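Local coordinates for hydrazine synthase subunit beta (Candidatus Kuenenia stuttgartiensis, PDB 5C2V), which forms, with the alpha and gamma subunits, the complex that condenses nitric oxide with ammonium to make hydrazine, and may modulate hydroxylamine transport between their active sites, at residues B[164-169]-B[186-191]; B[52-57]-B[76-81]. All coordinates share one frame; numbering follows the deposited sequence.

Contact 1 (B[164-169]-B[186-191]); sequences GSINRS and IHESSN. With BET (trimethyl glycine), chain R.
At this blade-to-blade crossing of the beta-propeller, Ile186 and Ser189 grip Ile166 and Arg168, while His187 and Glu188 line the trimethyl glycine pocket. Ser189 N gives a hydrogen bond to Ile166 O (2.9 Å). Beyond it Arg168 and Ile186 form an antiparallel hydrogen-bonded pair: Ile186 N gives a bond to Arg168 O (2.9 Å), and the return bond is weak. Serine suits position 189 because its hydroxyl, set between its own N and carbonyl carbon (chi1 66°), turns back above the carbonyl plane of Ile186 and donates to that oxygen. The extended Arg168 chain passes alongside the Ser189 and Ser190 backbone, NE 3.3 Å from Ser190 CA. One guanidinium face lies under Asn191 N, near the rim; NH1 forms a salt bridge with Asp161. Asn167 reaches His187 with OD1, 3.6 Å from CD2, the amide and ring planes 70° apart. On the ligand, His187 CB lies 3.5 Å from OXT and Glu188 CD 3.6 Å from O. Arg302 forms a salt bridge with Glu188 OE1, and Arg243 hydrogen-bonds the ligand. The two arginines probably offset the repulsion expected between neighbouring carboxylates, while backbone bonds hold the turn that carries His187 and Glu188.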
ATOM      1  N   GLY B 164     -50.722   2.715   4.156  1.00 44.08           N
ATOM      2  CA  GLY B 164     -50.495   1.382   4.681  1.00 45.39           C
ATOM      3  C   GLY B 164     -49.755   0.472   3.721  1.00 56.42           C
ATOM      4  O   GLY B 164     -49.839  -0.751   3.829  1.00 45.87           O
ATOM      5  N   SER B 165     -49.025   1.064   2.781  1.00 43.19           N
ATOM      6  CA  SER B 165     -48.291   0.279   1.794  1.00 51.25           C
ATOM      7  C   SER B 165     -46.807   0.633   1.744  1.00 53.56           C
ATOM      8  O   SER B 165     -46.435   1.803   1.648  1.00 44.02           O
ATOM      9  CB  SER B 165     -48.904   0.461   0.406  1.00 52.81           C
ATOM     10  OG  SER B 165     -48.184  -0.280  -0.562  1.00 34.43           O
ATOM     11  N   ILE B 166     -45.969  -0.396   1.823  1.00 51.55           N
ATOM     12  CA  ILE B 166     -44.533  -0.239   1.634  1.00 58.96           C
ATOM     13  C   ILE B 166     -44.201  -0.151   0.152  1.00 55.05           C
ATOM     14  O   ILE B 166     -43.362   0.649  -0.263  1.00 57.47           O
ATOM     15  CB  ILE B 166     -43.754  -1.402   2.261  1.00 44.71           C
ATOM     16  CG1 ILE B 166     -43.919  -1.378   3.776  1.00 64.35           C
ATOM     17  CG2 ILE B 166     -42.280  -1.324   1.897  1.00 65.79           C
ATOM     18  CD1 ILE B 166     -43.278  -2.541   4.452  1.00 74.33           C
ATOM     19  N   ASN B 167     -44.884  -0.959  -0.649  1.00 55.58           N
ATOM     20  CA  ASN B 167     -44.652  -0.930  -2.080  1.00 49.55           C
ATOM     21  C   ASN B 167     -45.739  -0.103  -2.742  1.00 51.59           C
ATOM     22  O   ASN B 167     -46.896  -0.513  -2.823  1.00 83.86           O
ATOM     23  CB  ASN B 167     -44.624  -2.348  -2.656  1.00 57.09           C
ATOM     24  CG  ASN B 167     -43.902  -3.330  -1.754  1.00 65.42           C
ATOM     25  OD1 ASN B 167     -42.686  -3.507  -1.853  1.00 72.10           O
ATOM     26  ND2 ASN B 167     -44.650  -3.978  -0.871  1.00 59.68           N
ATOM     27  N   ARG B 168     -45.342   1.071  -3.217  1.00 47.81           N
ATOM     28  CA  ARG B 168     -46.268   2.011  -3.822  1.00 45.79           C
ATOM     29  C   ARG B 168     -45.909   2.141  -5.291  1.00 50.96           C
ATOM     30  O   ARG B 168     -44.732   2.168  -5.650  1.00 63.95           O
ATOM     31  CB  ARG B 168     -46.215   3.361  -3.103  1.00 44.68           C
ATOM     32  CG  ARG B 168     -46.626   3.276  -1.637  1.00 49.33           C
ATOM     33  CD  ARG B 168     -46.619   4.639  -0.961  1.00 45.01           C
ATOM     34  NE  ARG B 168     -46.634   4.528   0.496  1.00 53.66           N
ATOM     35  CZ  ARG B 168     -47.447   5.212   1.295  1.00 42.26           C
ATOM     36  NH1 ARG B 168     -48.324   6.064   0.783  1.00 47.17           N
ATOM     37  NH2 ARG B 168     -47.383   5.045   2.609  1.00 48.29           N
ATOM     38  N   SER B 169     -46.924   2.212  -6.144  1.00 57.16           N
ATOM     39  CA  SER B 169     -46.703   2.014  -7.568  1.00 40.25           C
ATOM     40  C   SER B 169     -47.107   3.189  -8.447  1.00 45.36           C
ATOM     41  O   SER B 169     -47.575   4.224  -7.970  1.00 59.61           O
ATOM     42  CB  SER B 169     -47.451   0.763  -8.026  1.00 51.14           C
ATOM     43  OG  SER B 169     -48.832   0.861  -7.725  1.00 55.78           O
ATOM     44  N   ILE B 186     -42.657   0.804  -7.181  1.00 48.63           N
ATOM     45  CA  ILE B 186     -41.424   1.312  -6.598  1.00 44.52           C
ATOM     46  C   ILE B 186     -41.282   0.684  -5.221  1.00 55.84           C
ATOM     47  O   ILE B 186     -42.059   0.979  -4.313  1.00 66.79           O
ATOM     48  CB  ILE B 186     -41.419   2.848  -6.472  1.00 37.61           C
ATOM     49  CG1 ILE B 186     -41.604   3.507  -7.839  1.00 45.56           C
ATOM     50  CG2 ILE B 186     -40.128   3.324  -5.822  1.00 32.96           C
ATOM     51  CD1 ILE B 186     -41.618   5.022  -7.787  1.00 49.67           C
ATOM     52  N   HIS B 187     -40.287  -0.181  -5.067  1.00 48.37           N
ATOM     53  CA  HIS B 187     -40.152  -0.954  -3.840  1.00 41.52           C
ATOM     54  C   HIS B 187     -39.608  -0.104  -2.700  1.00 48.51           C
ATOM     55  O   HIS B 187     -38.720   0.727  -2.902  1.00 43.40           O
ATOM     56  CB  HIS B 187     -39.259  -2.174  -4.072  1.00 35.31           C
ATOM     57  CG  HIS B 187     -39.961  -3.311  -4.747  1.00 44.57           C
ATOM     58  ND1 HIS B 187     -40.445  -3.228  -6.035  1.00 56.39           N
ATOM     59  CD2 HIS B 187     -40.270  -4.556  -4.309  1.00 55.52           C
ATOM     60  CE1 HIS B 187     -41.017  -4.374  -6.363  1.00 44.64           C
ATOM     61  NE2 HIS B 187     -40.924  -5.196  -5.333  1.00 60.13           N
ATOM     62  N   GLU B 188     -40.157  -0.324  -1.507  1.00 52.30           N
ATOM     63  CA  GLU B 188     -39.770   0.403  -0.301  1.00 38.88           C
ATOM     64  C   GLU B 188     -39.913   1.913  -0.468  1.00 38.98           C
ATOM     65  O   GLU B 188     -38.970   2.666  -0.228  1.00 37.49           O
ATOM     66  CB  GLU B 188     -38.335   0.047   0.096  1.00 25.60           C
ATOM     67  CG  GLU B 188     -38.153  -1.416   0.463  1.00 43.56           C
ATOM     68  CD  GLU B 188     -36.790  -1.705   1.057  1.00 48.47           C
ATOM     69  OE1 GLU B 188     -35.951  -0.781   1.101  1.00 44.30           O
ATOM     70  OE2 GLU B 188     -36.557  -2.857   1.483  1.00 51.12           O
ATOM     71  N   SER B 189     -41.096   2.351  -0.885  1.00 35.11           N
ATOM     72  CA  SER B 189     -41.359   3.774  -1.069  1.00 46.23           C
ATOM     73  C   SER B 189     -42.560   4.243  -0.255  1.00 39.26           C
ATOM     74  O   SER B 189     -43.445   3.456   0.081  1.00 34.22           O
ATOM     75  CB  SER B 189     -41.587   4.089  -2.548  1.00 52.62           C
ATOM     76  OG  SER B 189     -42.780   3.483  -3.018  1.00 41.66           O
ATOM     77  N   SER B 190     -42.582   5.533   0.057  1.00 34.67           N
ATOM     78  CA  SER B 190     -43.724   6.151   0.716  1.00 40.73           C
ATOM     79  C   SER B 190     -43.792   7.624   0.332  1.00 47.35           C
ATOM     80  O   SER B 190     -42.797   8.193  -0.117  1.00 49.29           O
ATOM     81  CB  SER B 190     -43.631   5.995   2.237  1.00 49.10           C
ATOM     82  OG  SER B 190     -42.579   6.781   2.771  1.00 65.78           O
ATOM     83  N   ASN B 191     -44.964   8.231   0.507  1.00 47.40           N
ATOM     84  CA  ASN B 191     -45.137   9.659   0.253  1.00 41.17           C
ATOM     85  C   ASN B 191     -44.760  10.110  -1.157  1.00 55.01           C
ATOM     86  O   ASN B 191     -43.909  10.987  -1.310  1.00 44.52           O
ATOM     87  CB  ASN B 191     -44.330  10.482   1.263  1.00 34.82           C
ATOM     88  CG  ASN B 191     -44.670  10.143   2.699  1.00 59.82           C
ATOM     89  OD1 ASN B 191     -45.815   9.831   3.021  1.00 45.75           O
ATOM     90  ND2 ASN B 191     -43.672  10.208   3.574  1.00 50.32           N
TER
HETATM   91  N   BET R 403     -36.417  -6.201  -2.339  1.00 69.03           N
HETATM   92  CA  BET R 403     -36.854  -4.803  -1.920  1.00 56.45           C
HETATM   93  C   BET R 403     -35.910  -3.694  -2.636  1.00 52.06           C
HETATM   94  O   BET R 403     -35.161  -3.077  -1.837  1.00 59.01           O
HETATM   95  OXT BET R 403     -36.056  -3.599  -3.877  1.00 64.20           O
HETATM   96  C1  BET R 403     -36.810  -7.208  -1.278  1.00 58.70           C
HETATM   97  C2  BET R 403     -34.900  -6.280  -2.518  1.00 53.11           C
HETATM   98  C3  BET R 403     -37.136  -6.621  -3.610  1.00 69.94           C

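Contact 2 (B[52-57]-B[76-81]); sequences AVRVQP and SDSVSV. With CA (calcium ion), chain Q.
Ser76 meets Arg54 and Val55 with its hydroxyl, the first of three serines, Ser76, Ser78 and Ser80, whose CB atoms all point toward the 52-57 loop. Set beside its own backbone N (chi1 -58°), Ser76 OG accepts a hydrogen bond from Val55 N at 2.8 Å, bent to 132° at the hydrogen. The same oxygen lies against the aliphatic carbons on either side of that amide in sequence, 3.2 Å from Arg54 CB and 3.4 Å from Val55 CG2, so a small hydroxyl serves as both acceptor and packing surface.

Arg54 points its CB toward the serines but does not use its charge on them. With CG set beside the backbone N (chi1 -51°), that carbon lies 3.6 Å from Ser80 OG and 3.8 Å from Ser78 OG. Beyond CG the chain bends at chi2 and leads away, and NE forms a salt bridge with Glu92. Val53 closes the row: its CG1 lies 4.0 Å from Ser80 CB. Ser80 OG has polar partners of its own, Asn73 and Glu89, and meets the loop through carbon contacts.

Asp77 and Ser78 form a G1 beta bulge opposite Asn73. Asp77 is in the left-handed region of backbone space; its CB points away from the loop, and the carboxylate holds the calcium ion with both oxygens, OD1 at 2.5 Å and OD2 at 2.3 Å. Four waters and Asp97 also bind the ion. Ser76 thus gives the loop an acceptor and Ser78 and Ser80 give small surfaces for its carbons, while next to Ser76 Asp77 faces the calcium ion, which probably neutralises much of the negative charge that Asp77 and Asp97 bring together.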
ATOM      1  N   ALA B  52     -61.499  34.039  -6.489  1.00 72.05           N
ATOM      2  CA  ALA B  52     -62.101  33.158  -5.497  1.00 62.36           C
ATOM      3  C   ALA B  52     -62.535  31.823  -6.098  1.00 57.45           C
ATOM      4  O   ALA B  52     -63.180  31.776  -7.145  1.00 72.87           O
ATOM      5  CB  ALA B  52     -63.286  33.844  -4.836  1.00 72.19           C
ATOM      6  N   VAL B  53     -62.164  30.742  -5.422  1.00 55.47           N
ATOM      7  CA  VAL B  53     -62.584  29.397  -5.794  1.00 58.06           C
ATOM      8  C   VAL B  53     -63.195  28.705  -4.583  1.00 64.36           C
ATOM      9  O   VAL B  53     -63.392  29.327  -3.538  1.00 73.89           O
ATOM     10  CB  VAL B  53     -61.419  28.547  -6.336  1.00 75.24           C
ATOM     11  CG1 VAL B  53     -60.937  29.088  -7.674  1.00 53.20           C
ATOM     12  CG2 VAL B  53     -60.286  28.487  -5.323  1.00 65.63           C
ATOM     13  N   ARG B  54     -63.495  27.420  -4.724  1.00 55.59           N
ATOM     14  CA  ARG B  54     -64.086  26.653  -3.635  1.00 65.67           C
ATOM     15  C   ARG B  54     -63.050  26.339  -2.556  1.00 60.88           C
ATOM     16  O   ARG B  54     -61.913  26.805  -2.616  1.00 64.50           O
ATOM     17  CB  ARG B  54     -64.710  25.360  -4.162  1.00 71.56           C
ATOM     18  CG  ARG B  54     -65.664  25.554  -5.328  1.00 78.95           C
ATOM     19  CD  ARG B  54     -66.670  26.658  -5.049  1.00 75.05           C
ATOM     20  NE  ARG B  54     -67.608  26.829  -6.155  1.00 93.64           N
ATOM     21  CZ  ARG B  54     -68.411  27.878  -6.296  1.00 99.43           C
ATOM     22  NH1 ARG B  54     -68.390  28.856  -5.401  1.00102.11           N
ATOM     23  NH2 ARG B  54     -69.233  27.951  -7.333  1.00 95.96           N
ATOM     24  N   VAL B  55     -63.461  25.553  -1.566  1.00 53.37           N
ATOM     25  CA  VAL B  55     -62.650  25.305  -0.379  1.00 78.02           C
ATOM     26  C   VAL B  55     -61.364  24.515  -0.650  1.00 74.69           C
ATOM     27  O   VAL B  55     -61.394  23.447  -1.263  1.00 58.00           O
ATOM     28  CB  VAL B  55     -63.473  24.551   0.689  1.00 67.01           C
ATOM     29  CG1 VAL B  55     -62.740  24.534   2.019  1.00 49.69           C
ATOM     30  CG2 VAL B  55     -64.843  25.194   0.847  1.00 62.11           C
ATOM     31  N   GLN B  56     -60.245  25.064  -0.178  1.00 69.82           N
ATOM     32  CA  GLN B  56     -58.948  24.382  -0.151  1.00 74.66           C
ATOM     33  C   GLN B  56     -58.412  23.943  -1.523  1.00 71.01           C
ATOM     34  O   GLN B  56     -58.256  22.746  -1.776  1.00 52.53           O
ATOM     35  CB  GLN B  56     -59.052  23.158   0.771  1.00 78.88           C
ATOM     36  CG  GLN B  56     -57.733  22.554   1.192  1.00 79.41           C
ATOM     37  CD  GLN B  56     -57.902  21.483   2.240  1.00 81.45           C
ATOM     38  OE1 GLN B  56     -58.763  21.572   3.114  1.00 74.30           O
ATOM     39  NE2 GLN B  56     -57.083  20.457   2.151  1.00 80.73           N
ATOM     40  N   PRO B  57     -58.172  24.901  -2.438  1.00 65.58           N
ATOM     41  CA  PRO B  57     -57.522  24.453  -3.676  1.00 60.87           C
ATOM     42  C   PRO B  57     -56.094  23.946  -3.453  1.00 67.38           C
ATOM     43  O   PRO B  57     -55.278  24.684  -2.899  1.00 59.09           O
ATOM     44  CB  PRO B  57     -57.517  25.721  -4.532  1.00 58.28           C
ATOM     45  CG  PRO B  57     -57.456  26.835  -3.536  1.00 70.91           C
ATOM     46  CD  PRO B  57     -58.260  26.370  -2.350  1.00 68.05           C
ATOM     47  N   SER B  76     -63.759  20.667  -1.127  1.00 65.96           N
ATOM     48  CA  SER B  76     -65.047  20.751  -1.803  1.00 73.68           C
ATOM     49  C   SER B  76     -65.297  19.533  -2.682  1.00 82.95           C
ATOM     50  O   SER B  76     -66.390  19.372  -3.228  1.00 77.69           O
ATOM     51  CB  SER B  76     -65.128  22.026  -2.644  1.00 60.12           C
ATOM     52  OG  SER B  76     -64.923  23.175  -1.843  1.00 71.27           O
ATOM     53  N   ASP B  77     -64.277  18.687  -2.813  1.00 76.09           N
ATOM     54  CA  ASP B  77     -64.334  17.518  -3.686  1.00 64.56           C
ATOM     55  C   ASP B  77     -64.690  17.931  -5.112  1.00 68.13           C
ATOM     56  O   ASP B  77     -65.439  17.232  -5.796  1.00 54.94           O
ATOM     57  CB  ASP B  77     -65.350  16.492  -3.162  1.00 54.24           C
ATOM     58  CG  ASP B  77     -64.861  15.748  -1.927  1.00 70.70           C
ATOM     59  OD1 ASP B  77     -64.876  16.316  -0.809  1.00 98.62           O
ATOM     60  OD2 ASP B  77     -64.470  14.574  -2.080  1.00 78.64           O
ATOM     61  N   SER B  78     -64.158  19.067  -5.561  1.00 71.02           N
ATOM     62  CA  SER B  78     -64.575  19.617  -6.849  1.00 69.65           C
ATOM     63  C   SER B  78     -63.440  20.236  -7.660  1.00 69.71           C
ATOM     64  O   SER B  78     -62.285  20.242  -7.239  1.00 73.79           O
ATOM     65  CB  SER B  78     -65.672  20.664  -6.637  1.00 77.65           C
ATOM     66  OG  SER B  78     -65.171  21.798  -5.948  1.00 78.82           O
ATOM     67  N   VAL B  79     -63.795  20.740  -8.838  1.00 68.12           N
ATOM     68  CA  VAL B  79     -62.865  21.406  -9.740  1.00 70.90           C
ATOM     69  C   VAL B  79     -63.487  22.689 -10.286  1.00 67.31           C
ATOM     70  O   VAL B  79     -64.530  22.651 -10.938  1.00 65.76           O
ATOM     71  CB  VAL B  79     -62.464  20.499 -10.923  1.00 71.81           C
ATOM     72  CG1 VAL B  79     -61.651  21.282 -11.945  1.00 68.37           C
ATOM     73  CG2 VAL B  79     -61.692  19.282 -10.433  1.00 63.25           C
ATOM     74  N   SER B  80     -62.846  23.820 -10.015  1.00 54.09           N
ATOM     75  CA  SER B  80     -63.329  25.106 -10.502  1.00 50.46           C
ATOM     76  C   SER B  80     -62.769  25.426 -11.883  1.00 65.11           C
ATOM     77  O   SER B  80     -61.610  25.133 -12.173  1.00 70.04           O
ATOM     78  CB  SER B  80     -62.960  26.220  -9.521  1.00 49.40           C
ATOM     79  OG  SER B  80     -63.515  25.978  -8.240  1.00 85.27           O
ATOM     80  N   VAL B  81     -63.597  26.019 -12.735  1.00 72.90           N
ATOM     81  CA  VAL B  81     -63.125  26.514 -14.023  1.00 53.72           C
ATOM     82  C   VAL B  81     -63.066  28.036 -13.987  1.00 63.88           C
ATOM     83  O   VAL B  81     -64.080  28.700 -13.772  1.00 74.11           O
ATOM     84  CB  VAL B  81     -64.021  26.054 -15.185  1.00 64.92           C
ATOM     85  CG1 VAL B  81     -63.498  26.605 -16.503  1.00 60.90           C
ATOM     86  CG2 VAL B  81     -64.090  24.537 -15.231  1.00 66.11           C
TER
HETATM   87 CA    CA Q 402     -63.439  14.466  -0.031  1.00 68.57          CA
HETATM   88  O   HOH W   1     -63.011  14.525   2.323  1.00 70.05           O
HETATM   89  O   HOH W   2     -65.192  13.923   1.509  1.00 55.45           O
HETATM   90  O   HOH W   3     -62.918  16.758   0.086  1.00 88.06           O
HETATM   91  O   HOH W   4     -61.416  15.158   1.018  1.00 74.76           O

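In the fold
Both contacts lie where one propeller blade passes to the next, but they share no strand; their centres are about 29 Å apart and their nearest atoms about 16 Å. In contact 1 the 186-191 segment is itself the crossing, joined to the start of strand 168-174 in a largely buried setting against the gamma subunit. In contact 2 the crossing is 52-57, which lies against the start of strand 78-83, is partly exposed and touches no other protein chain. The chemistry follows: several backbone bonds beside an organic ligand in contact 1, a single side-chain acceptor and aliphatic packing beside a hydrated calcium ion in contact 2.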